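Local coordinates for protein sugar-binding transcriptional regulator, LacI family (Enterococcus faecalis, PDB 3CS3) that probably represses transcription by binding operator DNA, under the control of a sugar-type effector held between the two lobes of its periplasmic-binding-protein-like domain, at residues Y14-Y18 and L64-F68. Sequence-based numbering, arbitrary orientation.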
loop_
_atom_site.group_PDB
_atom_site.type_symbol
_atom_site.label_atom_id
_atom_site.label_comp_id
_atom_site.label_asym_id
_atom_site.label_seq_id
_atom_site.Cartn_x
_atom_site.Cartn_y
_atom_site.Cartn_z
ATOM N N TYR A 14 -4.784 12.157 -5.749
ATOM C CA TYR A 14 -3.558 11.939 -6.509
ATOM C C TYR A 14 -2.383 11.641 -5.589
ATOM O O TYR A 14 -1.883 12.520 -4.887
ATOM C CB TYR A 14 -3.286 13.121 -7.453
ATOM C CG TYR A 14 -4.314 13.206 -8.557
ATOM C CD1 TYR A 14 -4.119 12.537 -9.763
ATOM C CD2 TYR A 14 -5.507 13.916 -8.379
ATOM C CE1 TYR A 14 -5.066 12.588 -10.772
ATOM C CE2 TYR A 14 -6.462 13.970 -9.379
ATOM C CZ TYR A 14 -6.231 13.307 -10.575
ATOM O OH TYR A 14 -7.169 13.351 -11.578
ATOM N N LEU A 15 -1.985 10.372 -5.579
ATOM C CA LEU A 15 -0.905 9.884 -4.724
ATOM C C LEU A 15 0.340 9.603 -5.548
ATOM O O LEU A 15 0.265 9.465 -6.765
ATOM C CB LEU A 15 -1.337 8.636 -3.950
ATOM C CG LEU A 15 -2.566 8.767 -3.036
ATOM C CD1 LEU A 15 -2.792 7.456 -2.324
ATOM C CD2 LEU A 15 -2.449 9.921 -2.022
ATOM N N ALA A 16 1.481 9.529 -4.872
ATOM C CA ALA A 16 2.772 9.346 -5.532
ATOM C C ALA A 16 3.223 7.885 -5.583
ATOM O O ALA A 16 4.092 7.528 -6.382
ATOM C CB ALA A 16 3.816 10.195 -4.845
ATOM N N ASP A 17 2.612 7.057 -4.743
ATOM C CA ASP A 17 3.000 5.650 -4.535
ATOM C C ASP A 17 4.443 5.389 -4.082
ATOM O O ASP A 17 5.117 4.480 -4.574
ATOM C CB ASP A 17 2.572 4.721 -5.687
ATOM C CG ASP A 17 1.300 3.940 -5.368
ATOM O OD1 ASP A 17 1.297 2.705 -5.556
ATOM O OD2 ASP A 17 0.306 4.554 -4.918
ATOM N N TYR A 18 4.912 6.228 -3.159
ATOM C CA TYR A 18 5.884 5.777 -2.176
ATOM C C TYR A 18 5.103 5.404 -0.918
ATOM O O TYR A 18 5.092 4.239 -0.513
ATOM C CB TYR A 18 7.010 6.794 -1.876
ATOM C CG TYR A 18 6.668 8.275 -1.930
ATOM C CD1 TYR A 18 7.070 9.055 -3.012
ATOM C CD2 TYR A 18 5.997 8.909 -0.877
ATOM C CE1 TYR A 18 6.786 10.413 -3.061
ATOM C CE2 TYR A 18 5.694 10.270 -0.923
ATOM C CZ TYR A 18 6.092 11.015 -2.019
ATOM O OH TYR A 18 5.799 12.360 -2.072
ATOM N N LEU A 64 -1.445 14.459 -2.880
ATOM C CA LEU A 64 -0.222 14.117 -2.165
ATOM C C LEU A 64 0.744 13.441 -3.144
ATOM O O LEU A 64 0.858 12.215 -3.178
ATOM C CB LEU A 64 -0.529 13.236 -0.945
ATOM C CG LEU A 64 0.563 12.659 -0.021
ATOM C CD1 LEU A 64 1.808 13.527 0.102
ATOM C CD2 LEU A 64 -0.021 12.393 1.343
ATOM N N ASP A 65 1.436 14.262 -3.934
ATOM C CA ASP A 65 2.320 13.791 -4.997
ATOM C C ASP A 65 3.245 14.927 -5.413
ATOM O O ASP A 65 2.800 15.879 -6.045
ATOM C CB ASP A 65 1.489 13.329 -6.206
ATOM C CG ASP A 65 2.337 12.731 -7.330
ATOM O OD1 ASP A 65 3.570 12.564 -7.177
ATOM O OD2 ASP A 65 1.748 12.422 -8.389
ATOM N N TRP A 66 4.532 14.808 -5.084
ATOM C CA TRP A 66 5.520 15.856 -5.370
ATOM C C TRP A 66 5.842 16.004 -6.865
ATOM O O TRP A 66 6.348 17.044 -7.290
ATOM C CB TRP A 66 6.809 15.632 -4.561
ATOM C CG TRP A 66 7.627 14.476 -5.052
ATOM C CD1 TRP A 66 7.441 13.164 -4.751
ATOM C CD2 TRP A 66 8.751 14.528 -5.945
ATOM N NE1 TRP A 66 8.376 12.388 -5.393
ATOM C CE2 TRP A 66 9.191 13.198 -6.137
ATOM C CE3 TRP A 66 9.424 15.569 -6.604
ATOM C CZ2 TRP A 66 10.286 12.876 -6.956
ATOM C CZ3 TRP A 66 10.514 15.250 -7.421
ATOM C CH2 TRP A 66 10.932 13.912 -7.587
ATOM N N THR A 67 5.552 14.966 -7.647
ATOM C CA THR A 67 5.757 15.003 -9.099
ATOM C C THR A 67 4.601 15.667 -9.850
ATOM O O THR A 67 4.732 15.975 -11.036
ATOM C CB THR A 67 5.973 13.595 -9.693
ATOM O OG1 THR A 67 4.798 12.801 -9.498
ATOM C CG2 THR A 67 7.166 12.915 -9.054
ATOM N N PHE A 68 3.471 15.859 -9.167
ATOM C CA PHE A 68 2.343 16.614 -9.707
ATOM C C PHE A 68 2.758 18.085 -9.656
ATOM O O PHE A 68 2.921 18.637 -8.568
ATOM C CB PHE A 68 1.093 16.364 -8.852
ATOM C CG PHE A 68 -0.222 16.624 -9.555
ATOM C CD1 PHE A 68 -1.224 15.665 -9.532
ATOM C CD2 PHE A 68 -0.474 17.827 -10.209
ATOM C CE1 PHE A 68 -2.447 15.894 -10.155
ATOM C CE2 PHE A 68 -1.696 18.065 -10.837
ATOM C CZ PHE A 68 -2.682 17.101 -10.806
HETATM O O HOH W 1 -0.446 11.301 -9.003
#
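Y14 and F68 form a T-shaped pair at the C-terminal ends of two neighbouring parallel strands, 10-15 and 60-64: the CE1 corner of F68 points at one face of the tyrosine ring, 3.6 Å from CG of Y14, with the planes at 81°. The F68 side chain extends anti to its own backbone nitrogen (chi1 -158°), which carries the ring across to Y14. Beside them one backbone hydrogen bond joins the strand ends, L64 N to Y14 O at 2.8 Å, while CA of L15 leans on L64 O in a CH...O contact. D65 turns toward the other chain, its OD1 3.3 Å from A16 CB. This oxygen accepts from both N and OG1 of T67, the former closing an Asx turn. Y18 and W66 meet rim to rim, planes at 25°, with Y18 OH and CE1 3.2 and 3.3 Å from W66 CD1 at the indole edge. Y18 also meets F158 and lies near a glycerol, probably a crystallisation additive, a position consistent with the interlobe cleft where LacI-family relatives bind effectors. Two T67 donors, reaching a single carboxylate oxygen from the same face, probably fix the rotation of D65 and hold it against A16.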